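Type III effector XopAI (Xanthomonas citri, PDB 6K93) is a bacterial type III effector with a mono-ADP-ribosyltransferase fold that probably binds arginine-containing peptides inside the plant host cell. Local coordinates at residues L160-L171 / C202-P211. Residues are numbered along the deposited sequence; the frame is centred on the assembly and turned at random.
Sequences LKYMATEDLVAL and CIISALHSLP
Ala206 meets Asp167 where two helices of the mono-ADP-ribosyltransferase fold cross, 165-171 over 202-209, almost at right angles (-103°) with 7.7 Å between their axes. The small methyl of Ala206 lets the backbones come close: its CB lies 3.3 Å from Asp167 O and 3.6 Å from Leu171 CG, resting against the leucine fork with both methyls near. From that fork CD1 meets Leu210 CD1 tip to tip, while CD2 slants across Leu207. One turn away, Ala170 CB sits between Cys202 CB and Ile203 CG1; Phe123 of helix 117-128 covers both Ala170 and Cys202.

Polar contacts gather at the start of helix 165-171, whose N-cap is Ala164. Ser205 OG donates to Asp167 OD2 over 2.8 Å, arriving from above the carboxylate, 44° out of its plane. With chi1 -73°, the carboxylate of Asp167 is folded back beside its own backbone N, near the helix start, which would probably favour its negative charge. A water accepts from Ala164 N and donates to Asp167 OD2 and Ser209 OG, tying the N-cap to the second helix. Ser115 ties in from outside, its OG bonded to Asp167 OD1 and its N to Ser205 OG.

Beyond the helix ends, Leu160 and Leu210 run side by side, their CD2 methyls 3.7 Å apart. The Met163 chain, bent at chi2 and chi3, curls its thioether against the last helical turn, bringing CE within 3.7 Å of Leu210 CD2 and SD within 3.3 Å of Ser209 OG, the hydroxyl that donates to Ser205 O.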
ATOM      1  N   LEU A 160       9.692   3.454  16.718  1.00 18.20           N
ATOM      2  CA  LEU A 160       9.153   4.159  15.563  1.00 16.94           C
ATOM      3  C   LEU A 160       9.624   5.601  15.467  1.00 17.12           C
ATOM      4  O   LEU A 160       9.156   6.329  14.606  1.00 15.66           O
ATOM      5  CB  LEU A 160       7.622   4.145  15.618  1.00 16.54           C
ATOM      6  CG  LEU A 160       6.916   2.783  15.553  1.00 16.92           C
ATOM      7  CD1 LEU A 160       5.429   2.977  15.739  1.00 16.15           C
ATOM      8  CD2 LEU A 160       7.192   2.119  14.234  1.00 17.37           C
ATOM      9  N   LYS A 161      10.552   6.038  16.312  1.00 18.18           N
ATOM     10  CA  LYS A 161      10.841   7.466  16.392  1.00 19.12           C
ATOM     11  C   LYS A 161      11.503   8.030  15.139  1.00 18.69           C
ATOM     12  O   LYS A 161      11.488   9.252  14.950  1.00 19.59           O
ATOM     13  CB  LYS A 161      11.703   7.758  17.629  1.00 21.71           C
ATOM     14  CG  LYS A 161      13.157   7.315  17.523  1.00 25.22           C
ATOM     15  CD  LYS A 161      13.871   7.637  18.863  1.00 33.52           C
ATOM     16  CE  LYS A 161      15.370   7.522  18.758  1.00 44.56           C
ATOM     17  NZ  LYS A 161      16.013   7.450  20.095  1.00 52.25           N
ATOM     18  N   TYR A 162      12.066   7.189  14.282  1.00 17.53           N
ATOM     19  CA  TYR A 162      12.657   7.663  13.043  1.00 17.57           C
ATOM     20  C   TYR A 162      11.663   7.703  11.897  1.00 18.02           C
ATOM     21  O   TYR A 162      11.995   8.244  10.834  1.00 18.81           O
ATOM     22  CB  TYR A 162      13.856   6.790  12.662  1.00 17.37           C
ATOM     23  CG  TYR A 162      14.866   6.711  13.771  1.00 19.08           C
ATOM     24  CD1 TYR A 162      15.591   7.823  14.140  1.00 20.47           C
ATOM     25  CD2 TYR A 162      15.053   5.537  14.461  1.00 19.80           C
ATOM     26  CE1 TYR A 162      16.503   7.757  15.169  1.00 22.83           C
ATOM     27  CE2 TYR A 162      15.952   5.461  15.493  1.00 21.74           C
ATOM     28  CZ  TYR A 162      16.670   6.585  15.839  1.00 24.33           C
ATOM     29  OH  TYR A 162      17.576   6.505  16.875  1.00 25.47           O
ATOM     30  N   MET A 163      10.469   7.143  12.090  1.00 16.36           N
ATOM     31  CA  MET A 163       9.452   7.171  11.052  1.00 15.85           C
ATOM     32  C   MET A 163       8.974   8.589  10.817  1.00 16.21           C
ATOM     33  O   MET A 163       8.809   9.363  11.764  1.00 17.74           O
ATOM     34  CB  MET A 163       8.254   6.318  11.447  1.00 15.97           C
ATOM     35  CG  MET A 163       8.560   4.871  11.705  1.00 17.13           C
ATOM     36  SD  MET A 163       9.085   3.999  10.238  1.00 16.93           S
ATOM     37  CE  MET A 163       7.581   3.979   9.213  1.00 14.89           C
ATOM     38  N   ALA A 164       8.718   8.919   9.547  1.00 14.84           N
ATOM     39  CA  ALA A 164       8.033  10.163   9.230  1.00 14.55           C
ATOM     40  C   ALA A 164       6.570  10.025   9.591  1.00 14.85           C
ATOM     41  O   ALA A 164       5.953   9.028   9.255  1.00 14.09           O
ATOM     42  CB  ALA A 164       8.199  10.497   7.756  1.00 13.70           C
ATOM     43  N   THR A 165       6.007  11.015  10.273  1.00 15.01           N
ATOM     44  CA  THR A 165       4.634  10.877  10.741  1.00 15.01           C
ATOM     45  C   THR A 165       3.679  10.657   9.582  1.00 13.60           C
ATOM     46  O   THR A 165       2.744   9.853   9.693  1.00 13.99           O
ATOM     47  CB  THR A 165       4.232  12.110  11.541  1.00 16.36           C
ATOM     48  OG1 THR A 165       5.195  12.319  12.573  1.00 17.98           O
ATOM     49  CG2 THR A 165       2.872  11.949  12.162  1.00 16.71           C
ATOM     50  N   GLU A 166       3.879  11.378   8.465  1.00 13.21           N
ATOM     51  CA  GLU A 166       2.983  11.220   7.331  1.00 12.69           C
ATOM     52  C   GLU A 166       3.099   9.832   6.700  1.00 12.18           C
ATOM     53  O   GLU A 166       2.138   9.335   6.115  1.00 11.86           O
ATOM     54  CB  GLU A 166       3.285  12.272   6.271  1.00 13.31           C
ATOM     55  CG  GLU A 166       3.070  13.702   6.729  1.00 14.99           C
ATOM     56  CD  GLU A 166       4.301  14.319   7.384  1.00 18.03           C
ATOM     57  OE1 GLU A 166       5.258  13.619   7.747  1.00 18.56           O
ATOM     58  OE2 GLU A 166       4.299  15.572   7.510  1.00 19.47           O
ATOM     59  N   ASP A 167       4.259   9.188   6.773  1.00 12.70           N
ATOM     60  CA  ASP A 167       4.362   7.821   6.270  1.00 12.73           C
ATOM     61  C   ASP A 167       3.503   6.876   7.107  1.00 12.90           C
ATOM     62  O   ASP A 167       2.837   5.991   6.562  1.00 12.23           O
ATOM     63  CB  ASP A 167       5.813   7.356   6.283  1.00 13.30           C
ATOM     64  CG  ASP A 167       6.661   7.992   5.203  1.00 14.11           C
ATOM     65  OD1 ASP A 167       6.153   8.692   4.277  1.00 14.76           O
ATOM     66  OD2 ASP A 167       7.899   7.790   5.278  1.00 15.35           O
ATOM     67  N   LEU A 168       3.522   7.039   8.436  1.00 12.90           N
ATOM     68  CA  LEU A 168       2.635   6.246   9.276  1.00 12.37           C
ATOM     69  C   LEU A 168       1.168   6.558   8.998  1.00 11.61           C
ATOM     70  O   LEU A 168       0.325   5.653   8.966  1.00 12.66           O
ATOM     71  CB  LEU A 168       2.949   6.484  10.748  1.00 13.11           C
ATOM     72  CG  LEU A 168       4.302   5.968  11.276  1.00 15.17           C
ATOM     73  CD1 LEU A 168       4.478   6.321  12.747  1.00 15.77           C
ATOM     74  CD2 LEU A 168       4.406   4.463  11.072  1.00 15.88           C
ATOM     75  N   VAL A 169       0.850   7.831   8.746  1.00 11.23           N
ATOM     76  CA  VAL A 169      -0.517   8.188   8.365  1.00 11.28           C
ATOM     77  C   VAL A 169      -0.926   7.465   7.083  1.00 10.89           C
ATOM     78  O   VAL A 169      -2.061   7.009   6.945  1.00 11.38           O
ATOM     79  CB  VAL A 169      -0.658   9.718   8.226  1.00 12.55           C
ATOM     80  CG1 VAL A 169      -1.992  10.086   7.588  1.00 12.64           C
ATOM     81  CG2 VAL A 169      -0.517  10.397   9.572  1.00 13.26           C
ATOM     82  N   ALA A 170       0.004   7.315   6.145  1.00 10.97           N
ATOM     83  CA  ALA A 170      -0.289   6.586   4.917  1.00 11.54           C
ATOM     84  C   ALA A 170      -0.692   5.145   5.198  1.00 10.97           C
ATOM     85  O   ALA A 170      -1.565   4.602   4.509  1.00 11.26           O
ATOM     86  CB  ALA A 170       0.925   6.643   3.965  1.00 12.00           C
ATOM     87  N   LEU A 171      -0.051   4.494   6.175  1.00 10.86           N
ATOM     88  CA  LEU A 171      -0.440   3.133   6.529  1.00 11.22           C
ATOM     89  C   LEU A 171      -1.839   3.107   7.110  1.00 11.43           C
ATOM     90  O   LEU A 171      -2.639   2.245   6.755  1.00 11.41           O
ATOM     91  CB  LEU A 171       0.570   2.510   7.497  1.00 11.60           C
ATOM     92  CG  LEU A 171       1.996   2.298   6.991  1.00 12.83           C
ATOM     93  CD1 LEU A 171       2.840   1.664   8.113  1.00 13.51           C
ATOM     94  CD2 LEU A 171       2.005   1.446   5.743  1.00 13.42           C
ATOM     95  N   CYS A 202       4.290   7.481  -0.044  1.00 12.07           N
ATOM     96  CA  CYS A 202       4.332   7.454   1.412  1.00 11.81           C
ATOM     97  C   CYS A 202       4.059   6.065   1.978  1.00 11.85           C
ATOM     98  O   CYS A 202       4.668   5.691   2.985  1.00 12.00           O
ATOM     99  CB  CYS A 202       3.369   8.491   1.971  1.00 12.12           C
ATOM    100  SG  CYS A 202       4.028  10.169   1.750  1.00 13.91           S
ATOM    101  N   ILE A 203       3.208   5.265   1.341  1.00 10.82           N
ATOM    102  CA  ILE A 203       3.026   3.896   1.816  1.00 10.60           C
ATOM    103  C   ILE A 203       4.300   3.092   1.611  1.00 11.59           C
ATOM    104  O   ILE A 203       4.745   2.369   2.500  1.00 11.58           O
ATOM    105  CB  ILE A 203       1.834   3.220   1.118  1.00 10.59           C
ATOM    106  CG1 ILE A 203       0.519   3.930   1.423  1.00 11.65           C
ATOM    107  CG2 ILE A 203       1.760   1.749   1.535  1.00 10.32           C
ATOM    108  CD1 ILE A 203      -0.657   3.420   0.584  1.00 12.62           C
ATOM    109  N   ILE A 204       4.913   3.199   0.433  1.00 12.00           N
ATOM    110  CA  ILE A 204       6.139   2.454   0.162  1.00 12.38           C
ATOM    111  C   ILE A 204       7.227   2.871   1.132  1.00 12.70           C
ATOM    112  O   ILE A 204       7.946   2.030   1.670  1.00 12.89           O
ATOM    113  CB  ILE A 204       6.587   2.642  -1.299  1.00 13.80           C
ATOM    114  CG1 ILE A 204       5.535   2.048  -2.232  1.00 13.48           C
ATOM    115  CG2 ILE A 204       7.934   1.984  -1.543  1.00 14.78           C
ATOM    116  CD1 ILE A 204       5.765   2.381  -3.699  1.00 15.87           C
ATOM    117  N   SER A 205       7.369   4.174   1.354  1.00 11.98           N
ATOM    118  CA  SER A 205       8.340   4.688   2.309  1.00 12.40           C
ATOM    119  C   SER A 205       8.100   4.115   3.690  1.00 12.14           C
ATOM    120  O   SER A 205       9.047   3.703   4.367  1.00 12.63           O
ATOM    121  CB  SER A 205       8.251   6.217   2.319  1.00 13.37           C
ATOM    122  OG  SER A 205       9.270   6.764   3.115  1.00 13.99           O
ATOM    123  N   ALA A 206       6.841   4.090   4.130  1.00 11.19           N
ATOM    124  CA  ALA A 206       6.524   3.542   5.442  1.00 11.90           C
ATOM    125  C   ALA A 206       6.927   2.079   5.530  1.00 12.87           C
ATOM    126  O   ALA A 206       7.499   1.634   6.533  1.00 13.80           O
ATOM    127  CB  ALA A 206       5.041   3.687   5.729  1.00 10.83           C
ATOM    128  N   LEU A 207       6.591   1.297   4.504  1.00 12.84           N
ATOM    129  CA  LEU A 207       6.848  -0.137   4.559  1.00 12.11           C
ATOM    130  C   LEU A 207       8.330  -0.448   4.591  1.00 13.74           C
ATOM    131  O   LEU A 207       8.744  -1.418   5.250  1.00 15.12           O
ATOM    132  CB  LEU A 207       6.168  -0.840   3.393  1.00 11.52           C
ATOM    133  CG  LEU A 207       4.626  -0.814   3.466  1.00 11.85           C
ATOM    134  CD1 LEU A 207       4.041  -1.268   2.136  1.00 12.32           C
ATOM    135  CD2 LEU A 207       4.108  -1.697   4.584  1.00 11.98           C
ATOM    136  N   HIS A 208       9.148   0.351   3.917  1.00 13.85           N
ATOM    137  CA  HIS A 208      10.574   0.088   3.908  1.00 15.62           C
ATOM    138  C   HIS A 208      11.314   0.760   5.051  1.00 17.41           C
ATOM    139  O   HIS A 208      12.483   0.435   5.279  1.00 20.65           O
ATOM    140  CB  HIS A 208      11.173   0.524   2.567  1.00 15.76           C
ATOM    141  CG  HIS A 208      10.845  -0.401   1.441  1.00 16.44           C
ATOM    142  ND1 HIS A 208      11.121  -1.752   1.491  1.00 16.53           N
ATOM    143  CD2 HIS A 208      10.251  -0.183   0.241  1.00 17.04           C
ATOM    144  CE1 HIS A 208      10.723  -2.321   0.370  1.00 16.60           C
ATOM    145  NE2 HIS A 208      10.196  -1.391  -0.406  1.00 16.77           N
ATOM    146  N   SER A 209      10.669   1.658   5.791  1.00 16.33           N
ATOM    147  CA  SER A 209      11.332   2.293   6.913  1.00 17.33           C
ATOM    148  C   SER A 209      10.927   1.688   8.253  1.00 16.59           C
ATOM    149  O   SER A 209      11.667   1.865   9.229  1.00 16.56           O
ATOM    150  CB  SER A 209      11.075   3.798   6.904  1.00 19.76           C
ATOM    151  OG  SER A 209       9.732   4.130   6.973  1.00 21.04           O
ATOM    152  N   LEU A 210       9.811   0.946   8.325  1.00 15.97           N
ATOM    153  CA  LEU A 210       9.457   0.259   9.563  1.00 15.50           C
ATOM    154  C   LEU A 210      10.617  -0.625  10.003  1.00 16.02           C
ATOM    155  O   LEU A 210      11.236  -1.293   9.165  1.00 15.90           O
ATOM    156  CB  LEU A 210       8.218  -0.623   9.393  1.00 14.00           C
ATOM    157  CG  LEU A 210       6.871   0.102   9.449  1.00 14.13           C
ATOM    158  CD1 LEU A 210       5.740  -0.811   9.063  1.00 13.48           C
ATOM    159  CD2 LEU A 210       6.605   0.739  10.824  1.00 15.29           C
ATOM    160  N   PRO A 211      10.931  -0.677  11.294  1.00 16.73           N
ATOM    161  CA  PRO A 211      12.027  -1.545  11.735  1.00 19.08           C
ATOM    162  C   PRO A 211      11.692  -3.020  11.560  1.00 18.37           C
ATOM    163  O   PRO A 211      10.531  -3.424  11.403  1.00 16.68           O
ATOM    164  CB  PRO A 211      12.228  -1.176  13.206  1.00 20.38           C
ATOM    165  CG  PRO A 211      11.010  -0.418  13.620  1.00 19.76           C
ATOM    166  CD  PRO A 211      10.366   0.150  12.376  1.00 18.18           C
TER
HETATM  167  O   HOH W   1       9.205   6.829   7.487  1.00 16.77           O